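Local coordinates for DsbA family protein (Salmonella typhimurium, PDB 7JVE) that forms a trimeric, thioredoxin-like enzyme of the DsbA family with both thiol oxidase and disulfide isomerase activities, at residues Thr203-Ala206 and Leu207-Met211; Glu14-Ile17 and Val18-Asp22; Tyr179-Pro182 and Thr183-Ala186. All blocks are in the same frame, centred on the assembly; numbering follows the deposited sequence.

Interaction 1 (Thr203-Ala206 and Leu207-Met211); sequences TNQA and LAQHM
Gln205 and Gln209 face each other one turn apart near the C-terminal end of helix 199-210, an alpha-helix of the thioredoxin-like domain that packs beside strand 115-120. Four i to i+4 backbone bonds, from Leu207, Ala208, Gln209 and His210, run through this turn, and a side-chain bond is laid over them. Gln209 can be followed outward. Its CB lies against the carbonyl of Gln205, and CG comes closer still, 3.3 Å from Gln205 O. With CG beside its own backbone N (chi1 -75°) and the chain extended beyond, the amide is carried back toward Gln205. OE1 there accepts from Gln205 NE2 at 2.7 Å, a nearly straight bond (169°). The donor keeps OE1 in its own amide plane, yet the two amides are turned 75° apart. Gln205 meets it by bending at chi2, and its NE2 is also bonded to Ser214 OG, so the NE2 of this buried residue has two partners. Leu207 sends its side chain elsewhere, onto Lys119, Glu68 and Leu69. At the other end of the Gln209 amide, NE2 makes a weak 3.2 Å bond to a water, which in turn donates to Ala206 O at 2.9 Å.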
loop_
_atom_site.group_PDB
_atom_site.type_symbol
_atom_site.label_atom_id
_atom_site.label_comp_id
_atom_site.label_asym_id
_atom_site.label_seq_id
_atom_site.Cartn_x
_atom_site.Cartn_y
_atom_site.Cartn_z
ATOM N N THR A 203 11.942 6.912 -30.185
ATOM C CA THR A 203 11.719 8.343 -29.986
ATOM C C THR A 203 10.832 8.604 -28.780
ATOM O O THR A 203 11.117 9.493 -27.972
ATOM C CB THR A 203 11.090 8.940 -31.257
ATOM O OG1 THR A 203 11.983 8.739 -32.346
ATOM C CG2 THR A 203 10.778 10.452 -31.113
ATOM N N ASN A 204 9.752 7.834 -28.636
ATOM C CA ASN A 204 8.838 8.056 -27.518
ATOM C C ASN A 204 9.499 7.739 -26.179
ATOM O O ASN A 204 9.258 8.431 -25.190
ATOM C CB ASN A 204 7.574 7.222 -27.706
ATOM C CG ASN A 204 6.682 7.761 -28.793
ATOM O OD1 ASN A 204 6.912 8.853 -29.311
ATOM N ND2 ASN A 204 5.650 7.007 -29.145
ATOM N N GLN A 205 10.320 6.686 -26.122
ATOM C CA GLN A 205 10.990 6.338 -24.872
ATOM C C GLN A 205 12.063 7.364 -24.514
ATOM O O GLN A 205 12.229 7.715 -23.337
ATOM C CB GLN A 205 11.604 4.947 -24.969
ATOM C CG GLN A 205 12.414 4.548 -23.751
ATOM C CD GLN A 205 11.557 4.460 -22.503
ATOM O OE1 GLN A 205 10.345 4.254 -22.585
ATOM N NE2 GLN A 205 12.183 4.621 -21.338
ATOM N N ALA A 206 12.793 7.862 -25.519
ATOM C CA ALA A 206 13.727 8.956 -25.275
ATOM C C ALA A 206 12.996 10.191 -24.758
ATOM O O ALA A 206 13.458 10.839 -23.814
ATOM C CB ALA A 206 14.515 9.285 -26.547
ATOM N N LEU A 207 11.847 10.522 -25.361
ATOM C CA LEU A 207 11.043 11.638 -24.878
ATOM C C LEU A 207 10.479 11.367 -23.482
ATOM O O LEU A 207 10.453 12.266 -22.637
ATOM C CB LEU A 207 9.903 11.930 -25.857
ATOM C CG LEU A 207 8.923 13.042 -25.452
ATOM C CD1 LEU A 207 9.648 14.392 -25.218
ATOM C CD2 LEU A 207 7.750 13.208 -26.424
ATOM N N ALA A 208 10.005 10.145 -23.219
ATOM C CA ALA A 208 9.528 9.848 -21.863
ATOM C C ALA A 208 10.641 10.029 -20.835
ATOM O O ALA A 208 10.402 10.546 -19.737
ATOM C CB ALA A 208 8.951 8.437 -21.778
ATOM N N GLN A 209 11.861 9.616 -21.171
ATOM C CA GLN A 209 12.959 9.763 -20.225
ATOM C C GLN A 209 13.306 11.230 -20.011
ATOM O O GLN A 209 13.556 11.655 -18.873
ATOM C CB GLN A 209 14.177 8.978 -20.712
ATOM C CG GLN A 209 13.993 7.481 -20.505
ATOM C CD GLN A 209 15.003 6.606 -21.245
ATOM O OE1 GLN A 209 14.816 5.397 -21.339
ATOM N NE2 GLN A 209 16.063 7.211 -21.777
ATOM N N HIS A 210 13.335 12.011 -21.095
ATOM C CA HIS A 210 13.526 13.454 -20.975
ATOM C C HIS A 210 12.398 14.116 -20.199
ATOM O O HIS A 210 12.632 15.119 -19.519
ATOM C CB HIS A 210 13.639 14.104 -22.357
ATOM C CG HIS A 210 14.945 13.847 -23.035
ATOM N ND1 HIS A 210 15.064 13.737 -24.406
ATOM C CD2 HIS A 210 16.191 13.662 -22.531
ATOM C CE1 HIS A 210 16.330 13.512 -24.716
ATOM N NE2 HIS A 210 17.034 13.462 -23.598
ATOM N N MET A 211 11.169 13.594 -20.304
ATOM C CA MET A 211 10.063 14.165 -19.548
ATOM C C MET A 211 10.013 13.642 -18.122
ATOM O O MET A 211 9.144 14.060 -17.359
ATOM C CB MET A 211 8.738 13.880 -20.255
ATOM C CG MET A 211 8.518 14.750 -21.494
ATOM S SD MET A 211 8.411 16.509 -21.101
ATOM C CE MET A 211 7.082 16.474 -19.912
HETATM O O HOH W 1 16.189 10.029 -23.241
#

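Interaction 2 (Glu14-Ile17 and Val18-Asp22); sequences EAYI and VSHPD
Tyr16 turns CG anti to its backbone N (chi1 -176°), while His20 keeps CG beside its own N (chi1 -45°); together these settings bring the imidazole over one face of the phenol ring where helix 6-19 ends. His20 ND1 stands 3.4 Å above the centre of the tyrosine ring. The planes are inclined at 32° with centroids 4.2 Å apart, an oblique aromatic pair, and the closest carbons are Tyr16 CE2 and His20 CE1 at 3.5 Å. The same ND1 donates to Tyr16 O at 3.0 Å, which fixes the rotation of the imidazole and is consistent with a proton on ND1. Tyr16 O is gripped twice, because His20 N also donates to it at 2.8 Å. One residue back, Ala15 O likewise takes two donors: Ser19 N at 3.0 Å and Ser19 OG at 3.1 Å, arriving from opposite faces of the carbonyl plane. His20 is the first residue to leave helical backbone angles, and Pro21, which has no N-H to give, follows it into the next helix. This corner joins helix 6-19 to helix 21-34 within the trimer: Ile17 packs on Ile17 of both other subunits, Tyr16 lies on Gly10 of the third, and Pro21 meets Val27 of the second.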
loop_
_atom_site.group_PDB
_atom_site.type_symbol
_atom_site.label_atom_id
_atom_site.label_comp_id
_atom_site.label_asym_id
_atom_site.label_seq_id
_atom_site.Cartn_x
_atom_site.Cartn_y
_atom_site.Cartn_z
ATOM N N GLU A 14 18.435 34.127 22.424
ATOM C CA GLU A 14 18.295 33.274 21.251
ATOM C C GLU A 14 19.594 33.179 20.462
ATOM O O GLU A 14 19.852 32.148 19.833
ATOM C CB GLU A 14 17.162 33.772 20.355
ATOM C CG GLU A 14 17.509 34.953 19.472
ATOM C CD GLU A 14 16.351 35.347 18.567
ATOM O OE1 GLU A 14 15.398 34.542 18.428
ATOM O OE2 GLU A 14 16.392 36.463 17.998
ATOM N N ALA A 15 20.416 34.233 20.480
ATOM C CA ALA A 15 21.721 34.143 19.845
ATOM C C ALA A 15 22.603 33.132 20.564
ATOM O O ALA A 15 23.402 32.436 19.923
ATOM C CB ALA A 15 22.386 35.520 19.809
ATOM N N TYR A 16 22.455 33.028 21.890
ATOM C CA TYR A 16 23.230 32.054 22.645
ATOM C C TYR A 16 22.802 30.629 22.290
ATOM O O TYR A 16 23.647 29.755 22.065
ATOM C CB TYR A 16 23.094 32.323 24.150
ATOM C CG TYR A 16 23.956 31.413 25.006
ATOM C CD1 TYR A 16 23.493 30.162 25.405
ATOM C CD2 TYR A 16 25.238 31.794 25.401
ATOM C CE1 TYR A 16 24.265 29.317 26.173
ATOM C CE2 TYR A 16 26.029 30.948 26.184
ATOM C CZ TYR A 16 25.526 29.708 26.559
ATOM O OH TYR A 16 26.275 28.847 27.321
ATOM N N ILE A 17 21.497 30.383 22.209
ATOM C CA ILE A 17 21.023 29.061 21.815
ATOM C C ILE A 17 21.517 28.713 20.415
ATOM O O ILE A 17 22.004 27.603 20.173
ATOM C CB ILE A 17 19.491 29.001 21.932
ATOM C CG1 ILE A 17 19.101 29.052 23.405
ATOM C CG2 ILE A 17 18.897 27.739 21.246
ATOM C CD1 ILE A 17 17.740 29.645 23.639
ATOM N N VAL A 18 21.418 29.658 19.475
ATOM C CA VAL A 18 21.970 29.430 18.142
ATOM C C VAL A 18 23.433 29.005 18.224
ATOM O O VAL A 18 23.852 28.057 17.550
ATOM C CB VAL A 18 21.788 30.680 17.257
ATOM C CG1 VAL A 18 22.216 30.376 15.841
ATOM C CG2 VAL A 18 20.330 31.089 17.230
ATOM N N SER A 19 24.229 29.681 19.066
ATOM C CA SER A 19 25.645 29.328 19.207
ATOM C C SER A 19 25.846 27.983 19.876
ATOM O O SER A 19 26.813 27.278 19.566
ATOM C CB SER A 19 26.392 30.380 20.011
ATOM O OG SER A 19 26.301 31.587 19.345
ATOM N N HIS A 20 24.983 27.637 20.828
ATOM C CA HIS A 20 25.148 26.445 21.655
ATOM C C HIS A 20 23.826 25.694 21.659
ATOM O O HIS A 20 23.104 25.673 22.661
ATOM C CB HIS A 20 25.578 26.813 23.076
ATOM C CG HIS A 20 26.668 27.838 23.144
ATOM N ND1 HIS A 20 26.410 29.192 23.148
ATOM C CD2 HIS A 20 28.016 27.713 23.239
ATOM C CE1 HIS A 20 27.550 29.856 23.236
ATOM N NE2 HIS A 20 28.539 28.983 23.294
ATOM N N PRO A 21 23.474 25.063 20.537
ATOM C CA PRO A 21 22.113 24.530 20.387
ATOM C C PRO A 21 21.811 23.222 21.128
ATOM O O PRO A 21 20.635 22.930 21.331
ATOM C CB PRO A 21 21.974 24.375 18.847
ATOM C CG PRO A 21 23.376 24.247 18.343
ATOM C CD PRO A 21 24.217 25.100 19.262
ATOM N N ASP A 22 22.782 22.431 21.563
ATOM C CA ASP A 22 22.462 21.137 22.184
ATOM C C ASP A 22 21.524 21.186 23.373
ATOM O O ASP A 22 20.599 20.368 23.449
ATOM C CB ASP A 22 23.760 20.394 22.429
ATOM C CG ASP A 22 24.159 19.626 21.238
ATOM O OD1 ASP A 22 23.160 19.094 20.656
ATOM O OD2 ASP A 22 25.385 19.656 20.827
#

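Interaction 3 (Tyr179-Pro182 and Thr183-Ala186); sequences YLTP and TQLA
A capping box between Thr181 and Gln184 starts helix 182-193, with each residue giving a backbone N-H to the other's side chain. Thr181 OG1 accepts from Gln184 N at 3.0 Å in an almost linear bond (174°). The return bond runs from Thr181 N to Gln184 OE1 at 2.9 Å, with the donor above the carbonyl plane of the amide and not on a lone pair. The side-chain shapes suit the exchange: Thr181 holds OG1 between its backbone N and carbonyl carbon (chi1 67°), and Gln184 extends beyond CG so that its amide reaches back over the first turn to Thr181 N. Gln184 CG passes 3.5 Å from Thr181 OG1 on the way. Thr181 is therefore the N-cap, in the loop that follows helix 169-176, in the helical part of this DsbA-like protein; its own carbonyl opens the regular ladder by accepting from Leu185 N at 2.8 Å, nearly along the C=O axis, and Pro182 O takes Ala186 N next. Buried Leu180 precedes the cap. Its CB lies 3.7 Å from Gln184 OE1, beside the capping bond, and its CD1 approaches Leu185 CD1 at 4.4 Å. Leu180 also packs on Gln140 and Val141 of helix 128-145, and Gln184 touches Thr144 of the same helix. Tyr179 sets its ring edge-to-face with Trp153 of helix 147-159.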
loop_
_atom_site.group_PDB
_atom_site.type_symbol
_atom_site.label_atom_id
_atom_site.label_comp_id
_atom_site.label_asym_id
_atom_site.label_seq_id
_atom_site.Cartn_x
_atom_site.Cartn_y
_atom_site.Cartn_z
ATOM N N TYR A 179 -6.841 -4.915 -39.845
ATOM C CA TYR A 179 -6.643 -3.498 -40.090
ATOM C C TYR A 179 -5.637 -3.205 -41.185
ATOM O O TYR A 179 -5.606 -2.074 -41.681
ATOM C CB TYR A 179 -6.186 -2.784 -38.809
ATOM C CG TYR A 179 -7.273 -2.718 -37.771
ATOM C CD1 TYR A 179 -7.618 -3.841 -37.025
ATOM C CD2 TYR A 179 -7.971 -1.540 -37.549
ATOM C CE1 TYR A 179 -8.609 -3.784 -36.090
ATOM C CE2 TYR A 179 -8.963 -1.481 -36.615
ATOM C CZ TYR A 179 -9.272 -2.603 -35.886
ATOM O OH TYR A 179 -10.272 -2.540 -34.955
ATOM N N LEU A 180 -4.820 -4.179 -41.566
ATOM C CA LEU A 180 -3.773 -3.985 -42.556
ATOM C C LEU A 180 -4.088 -4.840 -43.762
ATOM O O LEU A 180 -4.755 -5.869 -43.636
ATOM C CB LEU A 180 -2.414 -4.380 -41.985
ATOM C CG LEU A 180 -1.935 -3.605 -40.753
ATOM C CD1 LEU A 180 -0.588 -4.193 -40.276
ATOM C CD2 LEU A 180 -1.849 -2.097 -41.018
ATOM N N THR A 181 -3.632 -4.413 -44.940
ATOM C CA THR A 181 -3.662 -5.317 -46.075
ATOM C C THR A 181 -2.665 -6.447 -45.853
ATOM O O THR A 181 -1.699 -6.301 -45.094
ATOM C CB THR A 181 -3.288 -4.619 -47.377
ATOM O OG1 THR A 181 -1.903 -4.248 -47.314
ATOM C CG2 THR A 181 -4.190 -3.391 -47.662
ATOM N N PRO A 182 -2.857 -7.577 -46.530
ATOM C CA PRO A 182 -1.859 -8.657 -46.422
ATOM C C PRO A 182 -0.452 -8.166 -46.718
ATOM O O PRO A 182 0.511 -8.623 -46.085
ATOM C CB PRO A 182 -2.350 -9.696 -47.454
ATOM C CG PRO A 182 -3.835 -9.436 -47.562
ATOM C CD PRO A 182 -3.975 -7.921 -47.429
ATOM N N THR A 183 -0.304 -7.207 -47.631
ATOM C CA THR A 183 1.029 -6.705 -47.948
ATOM C C THR A 183 1.604 -5.893 -46.787
ATOM O O THR A 183 2.764 -6.077 -46.404
ATOM C CB THR A 183 0.973 -5.877 -49.228
ATOM O OG1 THR A 183 0.610 -6.742 -50.303
ATOM C CG2 THR A 183 2.325 -5.241 -49.524
ATOM N N GLN A 184 0.808 -4.985 -46.219
ATOM C CA GLN A 184 1.255 -4.247 -45.040
ATOM C C GLN A 184 1.596 -5.197 -43.901
ATOM O O GLN A 184 2.638 -5.060 -43.250
ATOM C CB GLN A 184 0.177 -3.263 -44.592
ATOM C CG GLN A 184 0.041 -2.047 -45.478
ATOM C CD GLN A 184 -1.296 -1.343 -45.281
ATOM O OE1 GLN A 184 -2.228 -1.886 -44.679
ATOM N NE2 GLN A 184 -1.389 -0.125 -45.788
ATOM N N LEU A 185 0.708 -6.158 -43.630
ATOM C CA LEU A 185 0.960 -7.113 -42.559
ATOM C C LEU A 185 2.294 -7.806 -42.763
ATOM O O LEU A 185 3.114 -7.889 -41.839
ATOM C CB LEU A 185 -0.165 -8.137 -42.499
ATOM C CG LEU A 185 -0.017 -9.183 -41.399
ATOM C CD1 LEU A 185 -0.295 -8.545 -40.038
ATOM C CD2 LEU A 185 -0.934 -10.395 -41.693
ATOM N N ALA A 186 2.534 -8.301 -43.980
ATOM C CA ALA A 186 3.795 -8.974 -44.258
ATOM C C ALA A 186 4.967 -8.025 -44.061
ATOM O O ALA A 186 6.029 -8.436 -43.577
ATOM C CB ALA A 186 3.796 -9.557 -45.677
#

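Overall arrangement
From the N terminus, interaction 2 comes first, at the corner where helix 6-19 hands over to helix 21-34 in the trimer-forming end of the chain. The long helix 37-64 then leads toward the thioredoxin-like domain, where interaction 3 caps the start of helix 182-193 and interaction 1 lies in the next helix, 199-210. All three are local; they follow in series, and none nests within or crosses another. Interactions 2 and 3 lie on opposite sides of the chain's centre, their centres about 78 Å apart. Interactions 1 and 3 are about 17 Å apart at their nearest atoms: 3 lies where the loop before helix 182-193 packs on helices 128-145 and 147-159, whereas 1 lies beside the sheet.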